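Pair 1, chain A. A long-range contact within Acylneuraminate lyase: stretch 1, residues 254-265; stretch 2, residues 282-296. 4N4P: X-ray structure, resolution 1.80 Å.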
# COMPACT_ATOMS: atom_id res chain seq x y z
N MET A 254 -6.90 16.48 19.09
CA MET A 254 -7.90 17.50 19.50
C MET A 254 -7.98 17.63 21.02
O MET A 254 -8.11 18.76 21.55
CB MET A 254 -9.27 17.22 18.88
CG MET A 254 -9.39 17.81 17.46
SD MET A 254 -8.59 16.77 16.23
CE MET A 254 -9.97 15.63 16.01
N GLN A 255 -7.88 16.50 21.72
CA GLN A 255 -7.89 16.51 23.19
C GLN A 255 -6.71 17.32 23.72
O GLN A 255 -6.86 18.06 24.69
CB GLN A 255 -7.79 15.09 23.76
CG GLN A 255 -8.95 14.15 23.35
CD GLN A 255 -8.63 13.32 22.13
OE1 GLN A 255 -8.00 13.81 21.19
NE2 GLN A 255 -9.04 12.03 22.13
N SER A 256 -5.55 17.16 23.08
CA SER A 256 -4.34 17.86 23.49
C SER A 256 -4.42 19.34 23.20
O SER A 256 -4.05 20.18 24.05
CB SER A 256 -3.13 17.27 22.76
OG SER A 256 -2.92 15.93 23.16
N LEU A 257 -4.87 19.69 22.00
CA LEU A 257 -5.04 21.12 21.66
C LEU A 257 -6.01 21.79 22.65
O LEU A 257 -5.74 22.87 23.17
CB LEU A 257 -5.54 21.31 20.23
CG LEU A 257 -4.57 20.88 19.11
CD1 LEU A 257 -5.29 20.99 17.72
CD2 LEU A 257 -3.32 21.74 19.14
N LYS A 258 -7.13 21.12 22.92
CA LYS A 258 -8.13 21.71 23.82
C LYS A 258 -7.57 21.84 25.23
O LYS A 258 -7.73 22.89 25.85
CB LYS A 258 -9.44 20.91 23.78
CG LYS A 258 -10.27 21.24 22.52
CD LYS A 258 -11.44 20.30 22.33
CE LYS A 258 -12.18 20.64 21.02
NZ LYS A 258 -13.52 19.92 20.85
N ALA A 259 -6.85 20.82 25.69
CA ALA A 259 -6.23 20.87 27.02
C ALA A 259 -5.22 21.99 27.16
O ALA A 259 -5.13 22.65 28.22
CB ALA A 259 -5.58 19.53 27.35
N ILE A 260 -4.44 22.21 26.10
CA ILE A 260 -3.46 23.30 26.10
C ILE A 260 -4.17 24.63 26.19
O ILE A 260 -3.79 25.49 26.98
CB ILE A 260 -2.49 23.20 24.91
CG1 ILE A 260 -1.61 21.95 25.09
CG2 ILE A 260 -1.62 24.49 24.79
CD1 ILE A 260 -0.86 21.51 23.79
N MET A 261 -5.22 24.80 25.40
CA MET A 261 -6.01 26.01 25.48
C MET A 261 -6.59 26.20 26.88
O MET A 261 -6.45 27.30 27.43
CB MET A 261 -7.10 26.04 24.42
CG MET A 261 -6.51 26.22 23.04
SD MET A 261 -7.83 26.46 21.86
CE MET A 261 -6.97 26.34 20.28
N ARG A 262 -7.19 25.15 27.44
CA ARG A 262 -7.75 25.24 28.81
C ARG A 262 -6.70 25.66 29.83
O ARG A 262 -6.97 26.48 30.71
CB ARG A 262 -8.37 23.91 29.25
CG ARG A 262 -9.63 23.56 28.47
CD ARG A 262 -10.44 22.50 29.22
NE ARG A 262 -9.65 21.31 29.54
CZ ARG A 262 -9.45 20.29 28.71
NH1 ARG A 262 -9.92 20.31 27.45
NH2 ARG A 262 -8.72 19.25 29.11
N LEU A 263 -5.50 25.07 29.71
CA LEU A 263 -4.35 25.43 30.55
C LEU A 263 -4.01 26.92 30.44
O LEU A 263 -3.50 27.51 31.39
CB LEU A 263 -3.12 24.59 30.17
CG LEU A 263 -1.80 24.82 30.92
CD1 LEU A 263 -1.98 24.43 32.40
CD2 LEU A 263 -0.66 24.02 30.25
N HIS A 264 -4.28 27.52 29.29
CA HIS A 264 -4.04 28.96 29.08
C HIS A 264 -5.27 29.82 29.40
O HIS A 264 -5.34 30.99 28.98
CB HIS A 264 -3.56 29.21 27.66
CG HIS A 264 -2.16 28.74 27.42
ND1 HIS A 264 -1.84 27.42 27.24
CD2 HIS A 264 -0.99 29.42 27.39
CE1 HIS A 264 -0.53 27.30 27.08
NE2 HIS A 264 0.00 28.51 27.17
N GLY A 265 -6.22 29.21 30.12
CA GLY A 265 -7.46 29.88 30.60
C GLY A 265 -8.55 30.06 29.55
O GLY A 265 -9.49 30.87 29.73
N GLU A 282 -4.30 13.48 33.66
CA GLU A 282 -3.44 12.93 32.61
C GLU A 282 -3.27 13.92 31.43
O GLU A 282 -2.15 14.20 30.98
CB GLU A 282 -3.98 11.59 32.10
CG GLU A 282 -3.06 10.92 31.07
CD GLU A 282 -3.67 9.72 30.33
OE1 GLU A 282 -4.72 9.19 30.77
OE2 GLU A 282 -3.11 9.31 29.29
N ILE A 283 -4.38 14.46 30.95
CA ILE A 283 -4.31 15.32 29.77
C ILE A 283 -3.76 16.69 30.17
O ILE A 283 -3.14 17.37 29.36
CB ILE A 283 -5.69 15.40 29.02
CG1 ILE A 283 -5.51 15.91 27.57
CG2 ILE A 283 -6.73 16.22 29.83
CD1 ILE A 283 -4.60 15.02 26.70
N LYS A 284 -4.02 17.12 31.42
CA LYS A 284 -3.45 18.38 31.93
C LYS A 284 -1.92 18.33 31.98
O LYS A 284 -1.24 19.30 31.60
CB LYS A 284 -4.00 18.76 33.32
CG LYS A 284 -3.49 20.11 33.81
CD LYS A 284 -3.60 20.25 35.32
CE LYS A 284 -2.97 21.56 35.77
NZ LYS A 284 -3.91 22.72 35.56
N LYS A 285 -1.38 17.21 32.45
CA LYS A 285 0.06 17.09 32.52
C LYS A 285 0.69 17.06 31.13
O LYS A 285 1.77 17.60 30.93
CB LYS A 285 0.47 15.86 33.33
CG LYS A 285 0.06 16.04 34.79
CD LYS A 285 0.51 14.87 35.66
CE LYS A 285 -0.04 15.10 37.06
NZ LYS A 285 0.14 13.89 37.85
N HIS A 286 0.02 16.39 30.20
CA HIS A 286 0.39 16.44 28.80
C HIS A 286 0.40 17.89 28.30
O HIS A 286 1.37 18.31 27.68
CB HIS A 286 -0.56 15.59 27.97
CG HIS A 286 -0.19 15.54 26.52
ND1 HIS A 286 1.02 15.06 26.08
CD2 HIS A 286 -0.87 15.92 25.41
CE1 HIS A 286 1.07 15.14 24.76
NE2 HIS A 286 -0.07 15.64 24.33
N ALA A 287 -0.65 18.65 28.61
CA ALA A 287 -0.69 20.06 28.20
C ALA A 287 0.44 20.87 28.78
O ALA A 287 1.05 21.67 28.07
CB ALA A 287 -2.04 20.69 28.53
N GLU A 288 0.76 20.66 30.06
CA GLU A 288 1.88 21.35 30.69
C GLU A 288 3.20 20.96 30.08
O GLU A 288 4.01 21.81 29.81
CB GLU A 288 1.98 21.03 32.18
CG GLU A 288 0.82 21.54 32.99
CD GLU A 288 0.99 21.12 34.45
OE1 GLU A 288 0.75 19.95 34.77
OE2 GLU A 288 1.40 21.96 35.25
N PHE A 289 3.40 19.66 29.87
CA PHE A 289 4.62 19.14 29.20
C PHE A 289 4.86 19.84 27.86
O PHE A 289 5.94 20.39 27.61
CB PHE A 289 4.53 17.61 29.02
CG PHE A 289 5.48 17.03 27.98
CD1 PHE A 289 6.85 17.08 28.15
CD2 PHE A 289 4.96 16.40 26.84
CE1 PHE A 289 7.72 16.57 27.18
CE2 PHE A 289 5.81 15.86 25.87
CZ PHE A 289 7.21 15.95 26.04
N ILE A 290 3.84 19.83 27.00
CA ILE A 290 3.97 20.54 25.69
C ILE A 290 4.26 22.04 25.86
O ILE A 290 5.14 22.59 25.19
CB ILE A 290 2.73 20.34 24.82
CG1 ILE A 290 2.49 18.84 24.52
CG2 ILE A 290 2.81 21.23 23.47
CD1 ILE A 290 3.60 18.14 23.70
N THR A 291 3.45 22.69 26.69
CA THR A 291 3.57 24.13 26.95
C THR A 291 4.96 24.53 27.44
O THR A 291 5.57 25.47 26.90
CB THR A 291 2.46 24.61 27.94
OG1 THR A 291 1.18 24.43 27.35
CG2 THR A 291 2.63 26.07 28.30
N ASP A 292 5.44 23.85 28.47
CA ASP A 292 6.73 24.19 29.06
C ASP A 292 7.88 23.88 28.11
O ASP A 292 8.87 24.62 28.07
CB ASP A 292 6.96 23.44 30.39
CG ASP A 292 5.94 23.80 31.45
OD1 ASP A 292 5.31 24.89 31.31
OD2 ASP A 292 5.73 22.99 32.39
N LYS A 293 7.77 22.78 27.36
CA LYS A 293 8.86 22.40 26.44
C LYS A 293 8.94 23.30 25.21
O LYS A 293 10.05 23.68 24.77
CB LYS A 293 8.76 20.92 26.02
CG LYS A 293 9.95 20.43 25.14
CD LYS A 293 9.95 18.90 25.02
CE LYS A 293 11.10 18.39 24.16
NZ LYS A 293 10.88 16.90 23.96
N TYR A 294 7.78 23.62 24.64
CA TYR A 294 7.75 24.27 23.31
C TYR A 294 7.18 25.66 23.25
O TYR A 294 7.53 26.42 22.34
CB TYR A 294 6.98 23.39 22.33
CG TYR A 294 7.60 22.04 22.11
CD1 TYR A 294 8.81 21.91 21.41
CD2 TYR A 294 6.99 20.89 22.63
CE1 TYR A 294 9.39 20.67 21.21
CE2 TYR A 294 7.55 19.63 22.43
CZ TYR A 294 8.75 19.54 21.72
OH TYR A 294 9.33 18.31 21.52
N LEU A 295 6.28 25.99 24.18
CA LEU A 295 5.37 27.14 23.98
C LEU A 295 5.57 28.35 24.88
O LEU A 295 4.75 29.28 24.87
CB LEU A 295 3.90 26.69 24.07
CG LEU A 295 3.46 25.46 23.29
CD1 LEU A 295 1.95 25.20 23.43
CD2 LEU A 295 3.87 25.59 21.79
N LYS A 296 6.65 28.38 25.63
CA LYS A 296 6.91 29.57 26.43
C LYS A 296 7.46 30.73 25.60
O LYS A 296 7.89 30.56 24.44
CB LYS A 296 7.81 29.24 27.61
CG LYS A 296 7.09 28.37 28.62
CD LYS A 296 5.86 29.08 29.19
CE LYS A 296 5.16 28.24 30.25
NZ LYS A 296 6.07 27.85 31.36
OXT LYS A 296 7.44 31.87 26.07
O HOH W 1 2.73 29.54 26.77

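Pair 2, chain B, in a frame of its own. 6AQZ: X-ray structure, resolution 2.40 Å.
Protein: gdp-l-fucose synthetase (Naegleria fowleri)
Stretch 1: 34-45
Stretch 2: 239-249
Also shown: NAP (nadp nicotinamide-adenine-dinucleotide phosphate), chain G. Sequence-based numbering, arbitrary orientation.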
# COMPACT_ATOMS: atom_id res chain seq x y z
N GLY B 34 -2.29 25.32 1.02
CA GLY B 34 -3.50 24.91 0.31
C GLY B 34 -4.75 25.26 1.09
O GLY B 34 -4.71 25.91 2.14
N LEU B 35 -5.87 24.72 0.62
CA LEU B 35 -7.16 25.01 1.24
C LEU B 35 -7.17 24.74 2.76
O LEU B 35 -7.37 25.66 3.57
CB LEU B 35 -8.24 24.19 0.54
CG LEU B 35 -9.61 24.21 1.21
CD1 LEU B 35 -10.18 25.64 1.14
CD2 LEU B 35 -10.55 23.24 0.57
N PHE B 36 -6.92 23.49 3.16
CA PHE B 36 -6.99 23.11 4.57
C PHE B 36 -5.94 23.87 5.38
O PHE B 36 -6.25 24.42 6.45
CB PHE B 36 -6.81 21.58 4.70
CG PHE B 36 -7.44 20.95 5.96
CD1 PHE B 36 -8.00 21.73 6.96
CD2 PHE B 36 -7.44 19.58 6.11
CE1 PHE B 36 -8.55 21.15 8.09
CE2 PHE B 36 -8.01 18.97 7.25
CZ PHE B 36 -8.55 19.76 8.24
N GLY B 37 -4.73 23.98 4.84
CA GLY B 37 -3.65 24.64 5.56
C GLY B 37 -3.93 26.10 5.87
O GLY B 37 -3.65 26.56 6.98
N LYS B 38 -4.45 26.85 4.88
CA LYS B 38 -4.76 28.27 5.09
C LYS B 38 -5.86 28.43 6.14
O LYS B 38 -5.87 29.42 6.87
CB LYS B 38 -5.18 28.94 3.78
CG LYS B 38 -4.06 28.98 2.73
CD LYS B 38 -2.87 29.83 3.15
CE LYS B 38 -3.11 31.29 2.82
NZ LYS B 38 -1.90 32.09 3.08
N ALA B 39 -6.80 27.48 6.20
CA ALA B 39 -7.82 27.54 7.23
C ALA B 39 -7.20 27.38 8.62
O ALA B 39 -7.51 28.15 9.54
CB ALA B 39 -8.87 26.47 6.96
N VAL B 40 -6.28 26.42 8.78
CA VAL B 40 -5.59 26.27 10.05
C VAL B 40 -4.85 27.56 10.40
O VAL B 40 -4.90 28.04 11.54
CB VAL B 40 -4.64 25.05 10.02
CG1 VAL B 40 -3.77 25.01 11.26
CG2 VAL B 40 -5.44 23.76 9.88
N GLU B 41 -4.17 28.16 9.42
CA GLU B 41 -3.44 29.40 9.66
C GLU B 41 -4.38 30.52 10.11
O GLU B 41 -4.03 31.35 10.96
CB GLU B 41 -2.68 29.81 8.40
CG GLU B 41 -1.89 31.11 8.54
CD GLU B 41 -1.23 31.55 7.25
OE1 GLU B 41 -1.74 31.24 6.15
OE2 GLU B 41 -0.18 32.21 7.34
N HIS B 42 -5.58 30.57 9.54
CA HIS B 42 -6.57 31.57 9.93
C HIS B 42 -7.05 31.35 11.37
O HIS B 42 -7.12 32.30 12.15
CB HIS B 42 -7.73 31.54 8.94
CG HIS B 42 -8.88 32.42 9.32
ND1 HIS B 42 -10.09 31.92 9.75
CD2 HIS B 42 -9.00 33.77 9.35
CE1 HIS B 42 -10.90 32.92 10.03
NE2 HIS B 42 -10.27 34.06 9.79
N ILE B 43 -7.38 30.11 11.74
CA ILE B 43 -7.83 29.85 13.10
C ILE B 43 -6.72 30.13 14.10
O ILE B 43 -6.93 30.78 15.13
CB ILE B 43 -8.36 28.41 13.22
CG1 ILE B 43 -9.60 28.24 12.36
CG2 ILE B 43 -8.61 28.04 14.70
CD1 ILE B 43 -10.67 29.27 12.67
N VAL B 44 -5.49 29.68 13.79
CA VAL B 44 -4.37 29.92 14.70
C VAL B 44 -4.23 31.42 14.99
O VAL B 44 -4.01 31.82 16.14
CB VAL B 44 -3.08 29.33 14.11
CG1 VAL B 44 -1.84 30.02 14.71
CG2 VAL B 44 -3.01 27.82 14.38
N LYS B 45 -4.39 32.25 13.97
CA LYS B 45 -4.27 33.70 14.15
C LYS B 45 -5.50 34.30 14.82
O LYS B 45 -5.38 35.17 15.69
CB LYS B 45 -4.00 34.38 12.80
N TYR B 239 -17.05 23.23 5.93
CA TYR B 239 -16.32 24.49 5.82
C TYR B 239 -14.89 24.32 6.33
O TYR B 239 -14.68 23.84 7.44
CB TYR B 239 -17.04 25.58 6.61
CG TYR B 239 -16.54 27.00 6.41
CD1 TYR B 239 -15.97 27.40 5.20
CD2 TYR B 239 -16.68 27.95 7.42
CE1 TYR B 239 -15.53 28.70 5.01
CE2 TYR B 239 -16.25 29.27 7.24
CZ TYR B 239 -15.68 29.64 6.03
OH TYR B 239 -15.24 30.93 5.84
N SER B 240 -13.93 24.79 5.54
CA SER B 240 -12.53 24.59 5.92
C SER B 240 -12.20 25.23 7.27
O SER B 240 -11.39 24.67 8.01
CB SER B 240 -11.63 25.13 4.82
OG SER B 240 -11.79 26.53 4.69
N HIS B 241 -12.79 26.38 7.62
CA HIS B 241 -12.50 26.93 8.94
C HIS B 241 -13.02 26.03 10.06
O HIS B 241 -12.36 25.85 11.09
CB HIS B 241 -13.07 28.34 9.07
CG HIS B 241 -12.42 29.34 8.17
ND1 HIS B 241 -12.80 30.66 8.13
CD2 HIS B 241 -11.41 29.21 7.28
CE1 HIS B 241 -12.06 31.31 7.25
NE2 HIS B 241 -11.21 30.45 6.71
N ASP B 242 -14.20 25.43 9.86
CA ASP B 242 -14.68 24.44 10.82
C ASP B 242 -13.76 23.22 10.87
O ASP B 242 -13.41 22.74 11.96
CB ASP B 242 -16.10 24.02 10.46
CG ASP B 242 -17.11 25.09 10.70
OD1 ASP B 242 -16.77 26.14 11.31
OD2 ASP B 242 -18.26 24.87 10.29
N ALA B 243 -13.35 22.71 9.71
CA ALA B 243 -12.43 21.57 9.69
C ALA B 243 -11.14 21.90 10.43
O ALA B 243 -10.58 21.05 11.13
CB ALA B 243 -12.12 21.15 8.25
N ALA B 244 -10.66 23.15 10.28
CA ALA B 244 -9.44 23.57 10.96
C ALA B 244 -9.61 23.56 12.49
O ALA B 244 -8.65 23.25 13.21
CB ALA B 244 -9.03 24.98 10.47
N ARG B 245 -10.78 23.96 12.99
CA ARG B 245 -11.03 23.91 14.43
C ARG B 245 -11.13 22.46 14.92
O ARG B 245 -10.59 22.12 15.98
CB ARG B 245 -12.30 24.70 14.77
CG ARG B 245 -12.16 26.22 14.62
CD ARG B 245 -13.35 26.96 15.22
NE ARG B 245 -14.55 26.75 14.43
CZ ARG B 245 -15.70 26.25 14.88
NH1 ARG B 245 -15.84 25.88 16.15
NH2 ARG B 245 -16.72 26.13 14.03
N MET B 246 -11.80 21.60 14.15
CA MET B 246 -11.86 20.19 14.47
C MET B 246 -10.48 19.56 14.44
O MET B 246 -10.13 18.74 15.30
CB MET B 246 -12.78 19.47 13.49
CG MET B 246 -14.15 20.07 13.45
SD MET B 246 -15.14 19.52 12.06
CE MET B 246 -15.78 17.97 12.68
N LEU B 247 -9.66 19.95 13.46
CA LEU B 247 -8.30 19.44 13.41
C LEU B 247 -7.50 19.92 14.62
O LEU B 247 -6.73 19.15 15.21
CB LEU B 247 -7.61 19.85 12.10
CG LEU B 247 -6.12 19.58 11.85
CD1 LEU B 247 -5.78 18.06 11.90
CD2 LEU B 247 -5.74 20.13 10.51
N LEU B 248 -7.66 21.19 14.99
CA LEU B 248 -6.92 21.71 16.14
C LEU B 248 -7.38 21.06 17.44
O LEU B 248 -6.55 20.73 18.29
CB LEU B 248 -7.04 23.23 16.19
CG LEU B 248 -6.21 23.84 15.06
CD1 LEU B 248 -6.46 25.35 14.92
CD2 LEU B 248 -4.72 23.54 15.19
N TRP B 249 -8.68 20.86 17.62
CA TRP B 249 -9.15 20.08 18.75
C TRP B 249 -8.49 18.70 18.78
O TRP B 249 -8.06 18.22 19.83
CB TRP B 249 -10.68 19.95 18.71
CG TRP B 249 -11.21 19.06 19.75
CD1 TRP B 249 -11.66 19.42 20.99
CD2 TRP B 249 -11.34 17.63 19.68
NE1 TRP B 249 -12.06 18.31 21.69
CE2 TRP B 249 -11.89 17.20 20.91
CE3 TRP B 249 -11.06 16.68 18.69
CZ2 TRP B 249 -12.16 15.85 21.18
CZ3 TRP B 249 -11.32 15.33 18.96
CH2 TRP B 249 -11.86 14.94 20.20
PA NAP G . -4.56 21.69 -1.73
O1A NAP G . -4.42 21.16 -3.12
O2A NAP G . -5.47 22.85 -1.41
O5B NAP G . -3.08 22.08 -1.09
C5B NAP G . -2.35 20.91 -1.02
C4B NAP G . -1.00 21.27 -0.35
O4B NAP G . 0.01 20.26 -0.60
C3B NAP G . -0.45 22.67 -0.85
O3B NAP G . 0.16 23.35 0.21
C2B NAP G . 0.69 22.24 -1.78
O2B NAP G . 1.73 23.07 -1.80
C1B NAP G . 1.18 20.98 -0.95
N9A NAP G . 2.06 20.11 -1.74
C8A NAP G . 1.71 19.32 -2.81
N7A NAP G . 2.75 18.63 -3.32
C5A NAP G . 3.83 19.02 -2.55
C6A NAP G . 5.17 18.66 -2.59
N6A NAP G . 5.62 17.74 -3.54
N1A NAP G . 6.06 19.16 -1.70
C2A NAP G . 5.53 20.04 -0.80
N3A NAP G . 4.27 20.49 -0.64
C4A NAP G . 3.42 19.94 -1.54
O3 NAP G . -5.06 20.30 -0.96
PN NAP G . -6.05 20.57 0.26
O1N NAP G . -5.52 21.50 1.28
O2N NAP G . -7.51 20.54 -0.14
O5D NAP G . -6.00 19.06 1.14
C5D NAP G . -4.86 18.91 1.89
C4D NAP G . -5.07 17.61 2.62
O4D NAP G . -6.48 17.48 2.89
C3D NAP G . -4.70 16.41 1.62
O3D NAP G . -4.01 15.43 2.31
C2D NAP G . -6.08 15.92 1.13
O2D NAP G . -6.15 14.57 0.91
C1D NAP G . -6.95 16.24 2.38
N1N NAP G . -8.39 16.29 2.00
C2N NAP G . -8.94 17.36 1.28
C3N NAP G . -10.27 17.35 0.92
C7N NAP G . -10.83 18.50 0.13
O7N NAP G . -12.00 18.51 -0.30
N7N NAP G . -10.02 19.60 -0.14
C4N NAP G . -11.18 16.23 1.26
C5N NAP G . -10.51 15.13 2.02
C6N NAP G . -9.22 15.19 2.35
P2B NAP G . 1.69 24.43 -3.06
O1X NAP G . 0.55 25.24 -2.52
O2X NAP G . 3.10 25.00 -2.88
O3X NAP G . 1.43 23.62 -4.30

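The sharpest difference lies where A:Ser256 of pair 1 coincides with B:Phe36 of pair 2 (CA atoms 0.5 Å apart after superposition). In pair 1 the position is small and polar: A:Ser256 OG lies 3.0 Å from A:His286 CD2, at the edge of the imidazole and near its plane. In pair 2 the large side chain comes from the other helix. B:Phe36 CE1 approaches B:Ala243 CB to 3.6 Å, and B:Ala243 is the counterpart of A:His286 (CA atoms 0.2 Å apart). Bulk is thus exchanged across the interface: serine faces histidine in one pair, phenylalanine faces alanine in the other.

The frame around this exchange is nearly the same. Fourteen central residues superpose on N, CA and C with an RMSD of 0.4 Å. The helix axes cross at -76° in pair 1 and -70° in pair 2, with closest approaches of 8.4 and 8.1 Å, and the contacts bury 580 and 624 Å². Matched alanines lie at the crossing, where the helices come close. A:Ala259 CB lies 3.9 Å from A:Ala287 CB, and B:Ala39 CB lies 3.8 Å from B:Ala244 CB; all four CA-to-CB bonds point toward the opposing stretch. The register agrees as well, with A:Ile260 CA 4.8 Å from A:Ala287 CA and B:Val40 CA 4.8 Å from B:Ala244 CA.

Beside the alanines, A:Leu263 and B:Ile43 occupy matched positions and each fills a hole of four residues. A:Leu263 sits among A:Lys284, A:Ala287, A:Glu288 and A:Thr291; B:Ile43 sits among their counterparts B:His241, B:Ala244, B:Arg245 and B:Leu248. Although the chi1 values differ, t for the leucine and m for the isoleucine, the side-chain centres fall within 0.8 Å. One wall changes character: A:Leu263 CD2 meets A:Thr291 OG1 at 3.5 Å, whereas B:Ile43 CG2 meets B:Leu248 CD1 at 3.5 Å. The threonine hydroxyl is accommodated within its own helix, where A:Thr291 OG1 donates a hydrogen bond to A:Ala287 O (2.9 Å).

A second knob is specific to pair 1. A:Ile283 sits among A:Gln255, A:Ser256, A:Ala259 and A:Arg262, with its CG1 3.6 Å from A:Ala259 CB. At the matching position B:Ser240 is shorter, and B:Ala39 CB packs 3.3 Å from its backbone atom B:Ser240 O. Nearby, pair 2 uses aromatic packing instead: B:His42 and B:His241 form an offset stack, their ring centroids 4.2 Å apart and planes inclined by 26°. Their counterparts, A:Arg262 and A:Lys284, form no such stack.

Neither pair has a clear direct hydrogen bond between its stretches; apolar side-chain contacts, such as A:Ile260 CG1 to A:Ala287 CB (3.7 Å) and B:Val40 CG2 to B:Ala244 CB (3.8 Å), make up much of each interface. Pair 1 adds a water bridge, with water 1 lying 2.9 Å from A:His264 NE2 and donating to A:Leu295 O at 2.8 Å. Separately, in pair 2 the start of the stretch 1 helix binds NADP, through B:Leu35 N to NAP O2A (2.8 Å) and B:Phe36 N to NAP O1N (3.1 Å).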